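Local coordinates for PKS_KS domain-containing protein (Photorhabdus luminescens subsp. laumondii, PDB 6SMO) that probably acts as a beta-ketoacyl-ACP synthase, lengthening acyl chains by condensation, and holds a pentaoxo-dodecanal polyketide chain in its pocket, at residues 56-61 / 72-77; 220-225 / 258-263; 236-241 / 254-259. All blocks are in the same frame, centred on the assembly; numbering follows the deposited sequence.

Contact 1 (56-61 / 72-77); sequences SGVSKY and SGAIGQ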
ATOM      1  N   SER B  56     -10.491   5.429 -27.037  1.00 43.31           N
ATOM      2  CA  SER B  56     -10.732   5.792 -25.617  1.00 42.78           C
ATOM      3  C   SER B  56     -11.723   4.801 -24.999  1.00 42.87           C
ATOM      4  O   SER B  56     -12.723   4.469 -25.669  1.00 43.71           O
ATOM      5  CB  SER B  56     -11.225   7.211 -25.493  1.00 42.89           C
ATOM      6  OG  SER B  56     -11.396   7.572 -24.130  1.00 42.86           O
ATOM      7  N   GLY B  57     -11.437   4.341 -23.776  1.00 42.14           N
ATOM      8  CA  GLY B  57     -12.344   3.518 -22.951  1.00 41.68           C
ATOM      9  C   GLY B  57     -13.043   4.353 -21.889  1.00 41.18           C
ATOM     10  O   GLY B  57     -13.738   3.761 -21.042  1.00 41.23           O
ATOM     11  N   VAL B  58     -12.871   5.679 -21.935  1.00 41.02           N
ATOM     12  CA  VAL B  58     -13.467   6.645 -20.964  1.00 41.20           C
ATOM     13  C   VAL B  58     -14.946   6.829 -21.324  1.00 41.55           C
ATOM     14  O   VAL B  58     -15.242   7.024 -22.519  1.00 40.93           O
ATOM     15  CB  VAL B  58     -12.722   7.995 -20.957  1.00 41.07           C
ATOM     16  CG1 VAL B  58     -13.307   8.953 -19.929  1.00 41.13           C
ATOM     17  CG2 VAL B  58     -11.228   7.822 -20.726  1.00 40.79           C
ATOM     18  N   SER B  59     -15.823   6.768 -20.319  1.00 42.72           N
ATOM     19  CA  SER B  59     -17.296   6.939 -20.441  1.00 44.39           C
ATOM     20  C   SER B  59     -17.732   8.184 -19.661  1.00 45.70           C
ATOM     21  O   SER B  59     -17.162   8.437 -18.579  1.00 45.84           O
ATOM     22  CB  SER B  59     -18.024   5.713 -19.950  1.00 44.36           C
ATOM     23  OG  SER B  59     -17.467   4.530 -20.505  1.00 44.50           O
ATOM     24  N   LYS B  60     -18.701   8.933 -20.197  1.00 47.16           N
ATOM     25  CA  LYS B  60     -19.393  10.036 -19.479  1.00 48.26           C
ATOM     26  C   LYS B  60     -20.347   9.415 -18.451  1.00 48.31           C
ATOM     27  O   LYS B  60     -20.995   8.404 -18.789  1.00 48.27           O
ATOM     28  CB  LYS B  60     -20.150  10.932 -20.465  1.00 49.56           C
ATOM     29  CG  LYS B  60     -20.799  12.164 -19.850  1.00 50.86           C
ATOM     30  CD  LYS B  60     -21.585  12.998 -20.837  1.00 52.20           C
ATOM     31  CE  LYS B  60     -22.235  14.205 -20.195  1.00 53.23           C
ATOM     32  NZ  LYS B  60     -23.131  14.914 -21.139  1.00 54.11           N
ATOM     33  N   TYR B  61     -20.422   9.993 -17.248  1.00 48.76           N
ATOM     34  CA  TYR B  61     -21.312   9.535 -16.146  1.00 49.36           C
ATOM     35  C   TYR B  61     -22.071  10.737 -15.573  1.00 50.68           C
ATOM     36  O   TYR B  61     -21.526  11.860 -15.579  1.00 49.87           O
ATOM     37  CB  TYR B  61     -20.512   8.752 -15.098  1.00 48.38           C
ATOM     38  CG  TYR B  61     -19.777   9.572 -14.068  1.00 47.50           C
ATOM     39  CD1 TYR B  61     -18.691  10.363 -14.411  1.00 47.18           C
ATOM     40  CD2 TYR B  61     -20.144   9.528 -12.732  1.00 47.05           C
ATOM     41  CE1 TYR B  61     -18.006  11.105 -13.461  1.00 46.36           C
ATOM     42  CE2 TYR B  61     -19.468  10.260 -11.769  1.00 46.35           C
ATOM     43  CZ  TYR B  61     -18.394  11.053 -12.135  1.00 45.94           C
ATOM     44  OH  TYR B  61     -17.724  11.780 -11.194  1.00 44.84           O
ATOM     45  N   SER B  72     -16.425  16.621 -11.867  1.00 52.59           N
ATOM     46  CA  SER B  72     -16.000  15.538 -12.796  1.00 52.32           C
ATOM     47  C   SER B  72     -17.223  14.952 -13.513  1.00 51.54           C
ATOM     48  O   SER B  72     -18.274  14.800 -12.858  1.00 52.25           O
ATOM     49  CB  SER B  72     -15.235  14.467 -12.060  1.00 52.28           C
ATOM     50  OG  SER B  72     -14.816  13.440 -12.946  1.00 53.08           O
ATOM     51  N   GLY B  73     -17.078  14.638 -14.806  1.00 50.30           N
ATOM     52  CA  GLY B  73     -18.120  14.004 -15.639  1.00 49.77           C
ATOM     53  C   GLY B  73     -17.543  12.964 -16.588  1.00 49.05           C
ATOM     54  O   GLY B  73     -18.126  12.777 -17.673  1.00 48.92           O
ATOM     55  N   ALA B  74     -16.441  12.313 -16.196  1.00 48.05           N
ATOM     56  CA  ALA B  74     -15.742  11.261 -16.972  1.00 47.09           C
ATOM     57  C   ALA B  74     -15.203  10.186 -16.020  1.00 45.50           C
ATOM     58  O   ALA B  74     -14.652  10.557 -14.964  1.00 45.35           O
ATOM     59  CB  ALA B  74     -14.629  11.880 -17.781  1.00 47.25           C
ATOM     60  N   ILE B  75     -15.362   8.909 -16.388  1.00 44.58           N
ATOM     61  CA  ILE B  75     -14.825   7.730 -15.638  1.00 43.77           C
ATOM     62  C   ILE B  75     -14.379   6.655 -16.636  1.00 42.34           C
ATOM     63  O   ILE B  75     -14.918   6.626 -17.761  1.00 42.40           O
ATOM     64  CB  ILE B  75     -15.863   7.169 -14.642  1.00 44.62           C
ATOM     65  CG1 ILE B  75     -17.240   6.990 -15.288  1.00 45.60           C
ATOM     66  CG2 ILE B  75     -15.936   8.033 -13.391  1.00 44.94           C
ATOM     67  CD1 ILE B  75     -18.158   6.056 -14.531  1.00 46.18           C
ATOM     68  N   GLY B  76     -13.428   5.811 -16.225  1.00 40.81           N
ATOM     69  CA  GLY B  76     -13.014   4.594 -16.950  1.00 40.20           C
ATOM     70  C   GLY B  76     -13.755   3.376 -16.429  1.00 39.63           C
ATOM     71  O   GLY B  76     -13.200   2.673 -15.561  1.00 38.13           O
ATOM     72  N   GLN B  77     -14.975   3.150 -16.927  1.00 40.44           N
ATOM     73  CA  GLN B  77     -15.870   2.031 -16.524  1.00 41.68           C
ATOM     74  C   GLN B  77     -15.709   0.880 -17.525  1.00 42.03           C
ATOM     75  O   GLN B  77     -15.543   1.167 -18.727  1.00 41.62           O
ATOM     76  CB  GLN B  77     -17.317   2.524 -16.456  1.00 42.82           C
ATOM     77  CG  GLN B  77     -18.212   1.673 -15.568  1.00 43.70           C
ATOM     78  CD  GLN B  77     -19.560   2.313 -15.346  1.00 44.82           C
ATOM     79  OE1 GLN B  77     -20.176   2.845 -16.267  1.00 45.84           O
ATOM     80  NE2 GLN B  77     -20.032   2.264 -14.111  1.00 45.31           N
TER
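Ser72 meets the phenol end of Tyr61: its CB lies 3.8 Å from Tyr61 OH, and its OG sits in the plane of the ring, at the edge. At Gly73 the carbonyl O faces the backbone of Lys60, taking a CA-H contact from Lys60 CA at 3.5 Å. Ala74 follows with its N at the same ring edge, 3.4 Å from Tyr61 CE1; its CB, although directed away from the other segment, still touches Val58 CG1. Ile75 and Tyr61 bury the most surface here. Ile75 pairs with Ser59 by two nearly linear bonds, Ser59 N to Ile75 O at 2.7 Å and Ile75 N to Ser59 O at 2.9 Å. Its side chain crosses that of Tyr61 at about a right angle. CG2 stands over one ring face as a CH-pi contact, offset toward the CD1-CE1 rim, 3.9 Å from the Tyr61 ring centroid and 20° off the normal, and CD1 packs on Tyr61 CB. Gly76 then passes the carbonyl of Gly57. The result is a single antiparallel bridge, a hydrogen-bonded pair, that joins the two loops flanking helix 63-68 in the N-terminal half of this thiolase-like ketosynthase.

Contact 2 (220-225 / 258-263); sequences APLCPL and FVIAEG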
ATOM      1  N   ALA B 220     -11.269  -1.181  -7.698  1.00 37.57           N
ATOM      2  CA  ALA B 220     -12.685  -0.853  -7.999  1.00 37.88           C
ATOM      3  C   ALA B 220     -13.071   0.432  -7.267  1.00 38.17           C
ATOM      4  O   ALA B 220     -13.893   0.372  -6.360  1.00 38.39           O
ATOM      5  CB  ALA B 220     -13.577  -1.994  -7.617  1.00 37.83           C
ATOM      6  N   PRO B 221     -12.566   1.608  -7.675  1.00 38.62           N
ATOM      7  CA  PRO B 221     -12.783   2.857  -6.959  1.00 38.98           C
ATOM      8  C   PRO B 221     -13.869   3.785  -7.499  1.00 39.50           C
ATOM      9  O   PRO B 221     -13.806   4.932  -7.237  1.00 39.56           O
ATOM     10  CB  PRO B 221     -11.426   3.508  -7.205  1.00 38.93           C
ATOM     11  CG  PRO B 221     -11.127   3.173  -8.625  1.00 38.77           C
ATOM     12  CD  PRO B 221     -11.724   1.805  -8.836  1.00 38.74           C
ATOM     13  N   LEU B 222     -14.757   3.262  -8.334  1.00 39.92           N
ATOM     14  CA  LEU B 222     -15.839   4.089  -8.892  1.00 40.44           C
ATOM     15  C   LEU B 222     -17.037   4.049  -7.961  1.00 40.82           C
ATOM     16  O   LEU B 222     -18.078   3.593  -8.363  1.00 40.98           O
ATOM     17  CB  LEU B 222     -16.164   3.567 -10.283  1.00 40.65           C
ATOM     18  CG  LEU B 222     -14.985   3.600 -11.242  1.00 40.67           C
ATOM     19  CD1 LEU B 222     -15.448   3.389 -12.664  1.00 41.09           C
ATOM     20  CD2 LEU B 222     -14.232   4.902 -11.110  1.00 40.38           C
ATOM     21  N   CYS B 223     -16.834   4.538  -6.750  1.00 41.33           N
ATOM     22  CA  CYS B 223     -17.856   4.688  -5.702  1.00 42.24           C
ATOM     23  C   CYS B 223     -17.798   6.137  -5.235  1.00 42.02           C
ATOM     24  O   CYS B 223     -16.785   6.783  -5.418  1.00 41.39           O
ATOM     25  CB  CYS B 223     -17.642   3.729  -4.543  1.00 43.20           C
ATOM     26  SG  CYS B 223     -15.987   3.743  -3.821  1.00 44.82           S
ATOM     27  N   PRO B 224     -18.864   6.680  -4.642  1.00 42.39           N
ATOM     28  CA  PRO B 224     -18.881   8.093  -4.252  1.00 42.55           C
ATOM     29  C   PRO B 224     -17.754   8.522  -3.297  1.00 42.35           C
ATOM     30  O   PRO B 224     -17.227   9.606  -3.478  1.00 41.73           O
ATOM     31  CB  PRO B 224     -20.238   8.257  -3.549  1.00 42.88           C
ATOM     32  CG  PRO B 224     -21.096   7.151  -4.121  1.00 42.99           C
ATOM     33  CD  PRO B 224     -20.138   6.004  -4.356  1.00 42.58           C
ATOM     34  N   LEU B 225     -17.429   7.679  -2.310  1.00 42.73           N
ATOM     35  CA  LEU B 225     -16.377   7.940  -1.286  1.00 43.23           C
ATOM     36  C   LEU B 225     -15.028   8.140  -1.991  1.00 43.00           C
ATOM     37  O   LEU B 225     -14.404   9.197  -1.768  1.00 43.30           O
ATOM     38  CB  LEU B 225     -16.366   6.781  -0.275  1.00 43.82           C
ATOM     39  CG  LEU B 225     -15.027   6.385   0.353  1.00 43.61           C
ATOM     40  CD1 LEU B 225     -14.349   7.554   1.053  1.00 43.86           C
ATOM     41  CD2 LEU B 225     -15.231   5.242   1.336  1.00 43.83           C
ATOM     42  N   PHE B 258      -6.558  13.799 -13.280  1.00 39.22           N
ATOM     43  CA  PHE B 258      -6.688  12.411 -13.800  1.00 38.91           C
ATOM     44  C   PHE B 258      -8.167  12.001 -13.819  1.00 38.65           C
ATOM     45  O   PHE B 258      -8.907  12.355 -12.883  1.00 38.72           O
ATOM     46  CB  PHE B 258      -5.824  11.434 -12.991  1.00 38.91           C
ATOM     47  CG  PHE B 258      -6.280  11.138 -11.582  1.00 39.15           C
ATOM     48  CD1 PHE B 258      -7.260  10.188 -11.334  1.00 39.21           C
ATOM     49  CD2 PHE B 258      -5.696  11.778 -10.498  1.00 39.39           C
ATOM     50  CE1 PHE B 258      -7.666   9.907 -10.038  1.00 39.59           C
ATOM     51  CE2 PHE B 258      -6.102  11.494  -9.203  1.00 39.58           C
ATOM     52  CZ  PHE B 258      -7.085  10.559  -8.974  1.00 39.75           C
ATOM     53  N   VAL B 259      -8.575  11.289 -14.873  1.00 38.21           N
ATOM     54  CA  VAL B 259      -9.908  10.623 -14.988  1.00 38.39           C
ATOM     55  C   VAL B 259      -9.817   9.279 -14.257  1.00 38.08           C
ATOM     56  O   VAL B 259      -9.068   8.406 -14.736  1.00 38.22           O
ATOM     57  CB  VAL B 259     -10.328  10.438 -16.460  1.00 38.55           C
ATOM     58  CG1 VAL B 259     -11.582   9.586 -16.595  1.00 38.72           C
ATOM     59  CG2 VAL B 259     -10.515  11.773 -17.163  1.00 38.79           C
ATOM     60  N   ILE B 260     -10.541   9.128 -13.142  1.00 37.95           N
ATOM     61  CA  ILE B 260     -10.547   7.887 -12.309  1.00 37.62           C
ATOM     62  C   ILE B 260     -11.166   6.747 -13.128  1.00 37.22           C
ATOM     63  O   ILE B 260     -12.068   7.023 -13.943  1.00 37.16           O
ATOM     64  CB  ILE B 260     -11.278   8.104 -10.969  1.00 37.88           C
ATOM     65  CG1 ILE B 260     -10.961   6.987  -9.971  1.00 37.93           C
ATOM     66  CG2 ILE B 260     -12.778   8.268 -11.174  1.00 38.28           C
ATOM     67  CD1 ILE B 260     -11.255   7.348  -8.534  1.00 38.05           C
ATOM     68  N   ALA B 261     -10.687   5.519 -12.912  1.00 36.95           N
ATOM     69  CA  ALA B 261     -11.081   4.301 -13.657  1.00 37.02           C
ATOM     70  C   ALA B 261     -11.059   3.088 -12.721  1.00 37.04           C
ATOM     71  O   ALA B 261     -10.557   3.224 -11.591  1.00 36.99           O
ATOM     72  CB  ALA B 261     -10.153   4.102 -14.830  1.00 36.86           C
ATOM     73  N   GLU B 262     -11.591   1.956 -13.188  1.00 37.35           N
ATOM     74  CA  GLU B 262     -11.553   0.642 -12.490  1.00 37.22           C
ATOM     75  C   GLU B 262     -10.918  -0.392 -13.425  1.00 36.39           C
ATOM     76  O   GLU B 262     -10.749  -0.084 -14.623  1.00 36.69           O
ATOM     77  CB  GLU B 262     -12.957   0.212 -12.054  1.00 38.25           C
ATOM     78  CG  GLU B 262     -13.943   0.044 -13.199  1.00 39.42           C
ATOM     79  CD  GLU B 262     -15.330  -0.432 -12.793  1.00 40.61           C
ATOM     80  OE1 GLU B 262     -16.185  -0.577 -13.689  1.00 41.75           O
ATOM     81  OE2 GLU B 262     -15.554  -0.655 -11.584  1.00 41.13           O
ATOM     82  N   GLY B 263     -10.577  -1.567 -12.892  1.00 35.07           N
ATOM     83  CA  GLY B 263     -10.031  -2.697 -13.667  1.00 34.69           C
ATOM     84  C   GLY B 263      -9.039  -3.520 -12.867  1.00 34.00           C
ATOM     85  O   GLY B 263      -8.911  -3.284 -11.649  1.00 33.84           O
TER
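The carboxylate of Glu262 has Leu222 CD1 over one face, 3.8 Å from Glu262 CD and 4.2 Å from each oxygen. Its oxygens are served from elsewhere: OE2 forms a salt bridge with Lys95, and OE1 takes a weak hydrogen bond from the backbone N of Val78. The puckered Pro221 ring packs nearby. Its CD lies 3.8 Å from Glu262 CB, its CG lies 4.0 Å from Ile260 CG1, and the carbonyl O of Ala261 faces both of these ring carbons.

Leu222 divides its two methyls between neighbours two residues apart. CD1 lies against Glu262 CG at 3.7 Å as the two side chains cross at about a right angle, whereas CD2 touches Ile260 CG2 at 3.7 Å, these chains running past each other in opposite directions. Ile260 CG1 is anti to the backbone N (chi1 -164°), and from it CD1 reaches Pro221 O at 3.7 Å. Glu262 is extended beyond CG, which keeps its carboxylate as well as CG against Leu222 CD1. Leu222 is also the centre of an inverse gamma turn, just before Cys223, which occupies the N-cap position of helix 224-233.

The contact is therefore held by aliphatic surfaces, those of the turn against Ile260 and the methylenes of Glu262. The charge of this buried acid is met by Lys95, probably the main electrostatic compensation, while its carbon chain serves as apolar surface.

Contact 3 (236-241 / 254-259); sequences LSSREL and ERDGFV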
ATOM      1  N   LEU B 236      -8.807  15.293  -9.545  1.00 44.48           N
ATOM      2  CA  LEU B 236      -9.634  14.882 -10.715  1.00 44.75           C
ATOM      3  C   LEU B 236      -9.763  16.052 -11.697  1.00 45.09           C
ATOM      4  O   LEU B 236      -9.715  17.215 -11.248  1.00 45.51           O
ATOM      5  CB  LEU B 236     -11.015  14.414 -10.237  1.00 44.66           C
ATOM      6  CG  LEU B 236     -11.312  12.924 -10.409  1.00 44.47           C
ATOM      7  CD1 LEU B 236     -10.285  12.067  -9.686  1.00 44.28           C
ATOM      8  CD2 LEU B 236     -12.713  12.595  -9.917  1.00 44.67           C
ATOM      9  N   SER B 237      -9.924  15.740 -12.988  1.00 45.29           N
ATOM     10  CA  SER B 237     -10.192  16.709 -14.083  1.00 45.94           C
ATOM     11  C   SER B 237     -11.570  17.347 -13.865  1.00 46.50           C
ATOM     12  O   SER B 237     -12.548  16.588 -13.714  1.00 46.47           O
ATOM     13  CB  SER B 237     -10.107  16.040 -15.432  1.00 46.12           C
ATOM     14  OG  SER B 237     -10.202  16.994 -16.480  1.00 46.84           O
ATOM     15  N   SER B 238     -11.634  18.683 -13.839  1.00 47.05           N
ATOM     16  CA  SER B 238     -12.844  19.471 -13.481  1.00 47.62           C
ATOM     17  C   SER B 238     -13.148  20.566 -14.517  1.00 48.68           C
ATOM     18  O   SER B 238     -14.100  21.334 -14.277  1.00 49.83           O
ATOM     19  CB  SER B 238     -12.687  20.063 -12.104  1.00 47.11           C
ATOM     20  OG  SER B 238     -11.571  20.938 -12.054  1.00 46.57           O
ATOM     21  N   ARG B 239     -12.399  20.636 -15.625  1.00 49.33           N
ATOM     22  CA  ARG B 239     -12.582  21.682 -16.670  1.00 50.83           C
ATOM     23  C   ARG B 239     -13.772  21.298 -17.558  1.00 52.13           C
ATOM     24  O   ARG B 239     -13.948  20.091 -17.826  1.00 51.17           O
ATOM     25  CB  ARG B 239     -11.294  21.903 -17.474  1.00 50.68           C
ATOM     26  CG  ARG B 239     -10.911  20.776 -18.425  1.00 50.69           C
ATOM     27  CD  ARG B 239      -9.691  21.149 -19.251  1.00 50.76           C
ATOM     28  NE  ARG B 239      -9.495  20.289 -20.411  1.00 51.00           N
ATOM     29  CZ  ARG B 239      -8.865  19.115 -20.408  1.00 51.21           C
ATOM     30  NH1 ARG B 239      -8.359  18.620 -19.290  1.00 51.42           N
ATOM     31  NH2 ARG B 239      -8.750  18.429 -21.533  1.00 51.70           N
ATOM     32  N   GLU B 240     -14.564  22.292 -17.975  1.00 54.37           N
ATOM     33  CA  GLU B 240     -15.747  22.119 -18.863  1.00 56.25           C
ATOM     34  C   GLU B 240     -15.260  21.705 -20.256  1.00 56.44           C
ATOM     35  O   GLU B 240     -14.331  22.358 -20.773  1.00 57.21           O
ATOM     36  CB  GLU B 240     -16.576  23.405 -18.922  1.00 58.00           C
ATOM     37  CG  GLU B 240     -17.373  23.675 -17.656  1.00 59.77           C
ATOM     38  CD  GLU B 240     -18.542  22.732 -17.413  1.00 60.77           C
ATOM     39  OE1 GLU B 240     -19.237  22.383 -18.390  1.00 61.75           O
ATOM     40  OE2 GLU B 240     -18.753  22.347 -16.247  1.00 62.21           O
ATOM     41  N   LEU B 241     -15.867  20.660 -20.830  1.00 56.50           N
ATOM     42  CA  LEU B 241     -15.454  20.042 -22.118  1.00 56.59           C
ATOM     43  C   LEU B 241     -16.691  19.611 -22.917  1.00 56.13           C
ATOM     44  O   LEU B 241     -17.693  19.210 -22.290  1.00 55.33           O
ATOM     45  CB  LEU B 241     -14.558  18.836 -21.821  1.00 56.61           C
ATOM     46  CG  LEU B 241     -13.103  19.159 -21.491  1.00 56.98           C
ATOM     47  CD1 LEU B 241     -12.451  18.007 -20.741  1.00 56.68           C
ATOM     48  CD2 LEU B 241     -12.320  19.487 -22.754  1.00 57.85           C
ATOM     49  N   GLU B 254      -3.462  21.485 -21.695  1.00 43.22           N
ATOM     50  CA  GLU B 254      -4.865  21.638 -21.219  1.00 43.23           C
ATOM     51  C   GLU B 254      -5.117  20.823 -19.941  1.00 41.97           C
ATOM     52  O   GLU B 254      -6.120  21.116 -19.263  1.00 42.48           O
ATOM     53  CB  GLU B 254      -5.860  21.199 -22.298  1.00 44.07           C
ATOM     54  CG  GLU B 254      -5.995  22.181 -23.450  1.00 45.02           C
ATOM     55  CD  GLU B 254      -4.992  22.013 -24.578  1.00 45.24           C
ATOM     56  OE1 GLU B 254      -3.983  21.306 -24.380  1.00 45.09           O
ATOM     57  OE2 GLU B 254      -5.227  22.589 -25.658  1.00 46.53           O
ATOM     58  N   ARG B 255      -4.264  19.839 -19.629  1.00 40.60           N
ATOM     59  CA  ARG B 255      -4.486  18.845 -18.538  1.00 40.14           C
ATOM     60  C   ARG B 255      -4.695  19.568 -17.199  1.00 40.53           C
ATOM     61  O   ARG B 255      -4.003  20.579 -16.960  1.00 40.68           O
ATOM     62  CB  ARG B 255      -3.319  17.855 -18.465  1.00 39.29           C
ATOM     63  CG  ARG B 255      -2.023  18.423 -17.902  1.00 38.95           C
ATOM     64  CD  ARG B 255      -0.889  17.422 -18.018  1.00 38.67           C
ATOM     65  NE  ARG B 255       0.329  17.862 -17.346  1.00 38.52           N
ATOM     66  CZ  ARG B 255       1.254  18.669 -17.866  1.00 38.40           C
ATOM     67  NH1 ARG B 255       1.119  19.154 -19.090  1.00 38.14           N
ATOM     68  NH2 ARG B 255       2.319  18.990 -17.151  1.00 38.22           N
ATOM     69  N   ASP B 256      -5.618  19.065 -16.368  1.00 40.98           N
ATOM     70  CA  ASP B 256      -6.007  19.678 -15.068  1.00 41.52           C
ATOM     71  C   ASP B 256      -6.363  18.613 -14.017  1.00 41.16           C
ATOM     72  O   ASP B 256      -6.937  19.002 -12.979  1.00 41.41           O
ATOM     73  CB  ASP B 256      -7.192  20.630 -15.257  1.00 42.72           C
ATOM     74  CG  ASP B 256      -8.471  19.937 -15.697  1.00 43.06           C
ATOM     75  OD1 ASP B 256      -8.384  19.031 -16.550  1.00 43.43           O
ATOM     76  OD2 ASP B 256      -9.542  20.299 -15.176  1.00 44.58           O
ATOM     77  N   GLY B 257      -6.038  17.335 -14.250  1.00 40.56           N
ATOM     78  CA  GLY B 257      -6.358  16.230 -13.322  1.00 40.34           C
ATOM     79  C   GLY B 257      -6.540  14.902 -14.038  1.00 39.75           C
ATOM     80  O   GLY B 257      -6.675  14.912 -15.277  1.00 39.64           O
ATOM     81  N   PHE B 258      -6.558  13.799 -13.280  1.00 39.22           N
ATOM     82  CA  PHE B 258      -6.688  12.411 -13.800  1.00 38.91           C
ATOM     83  C   PHE B 258      -8.167  12.001 -13.819  1.00 38.65           C
ATOM     84  O   PHE B 258      -8.907  12.355 -12.883  1.00 38.72           O
ATOM     85  CB  PHE B 258      -5.824  11.434 -12.991  1.00 38.91           C
ATOM     86  CG  PHE B 258      -6.280  11.138 -11.582  1.00 39.15           C
ATOM     87  CD1 PHE B 258      -7.260  10.188 -11.334  1.00 39.21           C
ATOM     88  CD2 PHE B 258      -5.696  11.778 -10.498  1.00 39.39           C
ATOM     89  CE1 PHE B 258      -7.666   9.907 -10.038  1.00 39.59           C
ATOM     90  CE2 PHE B 258      -6.102  11.494  -9.203  1.00 39.58           C
ATOM     91  CZ  PHE B 258      -7.085  10.559  -8.974  1.00 39.75           C
ATOM     92  N   VAL B 259      -8.575  11.289 -14.873  1.00 38.21           N
ATOM     93  CA  VAL B 259      -9.908  10.623 -14.988  1.00 38.39           C
ATOM     94  C   VAL B 259      -9.817   9.279 -14.257  1.00 38.08           C
ATOM     95  O   VAL B 259      -9.068   8.406 -14.736  1.00 38.22           O
ATOM     96  CB  VAL B 259     -10.328  10.438 -16.460  1.00 38.55           C
ATOM     97  CG1 VAL B 259     -11.582   9.586 -16.595  1.00 38.72           C
ATOM     98  CG2 VAL B 259     -10.515  11.773 -17.163  1.00 38.79           C
TER
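Asp256 and Arg239 form the one salt bridge of this contact, Arg239 NH1 to Asp256 OD1 at 2.8 Å. The acceptor lies in the guanidinium plane, but the donor stands above the carboxylate plane, and the two planes are turned 70° apart. Arg239 runs extended from CG to NE. Glu254 CB lies over one face of its guanidinium and Leu241 CD1 over the opposite one.

Hydrogen bonds complete the grip on the carboxylate. Ser237 OG donates to Asp256 OD1 at 2.7 Å on the syn side, from the face opposite to the arginine. Asp256 OD2 receives Ser238 N at 3.0 Å from above the plane, and Arg239 N adds a weak, bent bond. Asp256 points toward segment 236-241, with CG between backbone N and carbonyl carbon (chi1 65°).

Apolar and backbone contacts form the other end. Leu236 CD1 sits over one face of the Phe258 ring, 3.9 Å from its centroid, and Leu236 CA-H points at Phe258 O, 3.4 Å from CA. Between the two ends, Gly257 brings its CA within 3.6 Å of Ser237 N. Phe258 also meets His369 and Phe230 edge-to-face.

Three firm donors and one weak one thus converge on the carboxylate, two on each oxygen. Together with the arginine's positive charge they would be expected to stabilise Asp256 as an anion and fix its rotation.

The run 254-263 ties all three contacts together: contacts 2 and 3, centres 15 Å apart, share Phe258 and Val259. Contact 1 has its centre 10 Å from that of contact 2, and Gly76 probably makes two backbone hydrogen bonds to segment 258-263, its N to Ile260 O (2.9 Å) and its O to Glu262 N (3.0 Å). Toward contact 3, contact 1 offers apolar packing, Val58 CG1 on Val259 CG1 at 3.8 Å. Contacts 2 and 3 come closer to the bound polyketide chain: Leu225 touches it, the side chains of Phe258 and Pro221 come within about 5 and 6 Å, whereas Gly76 is about 13 Å away, consistent with a second-shell place for contact 1.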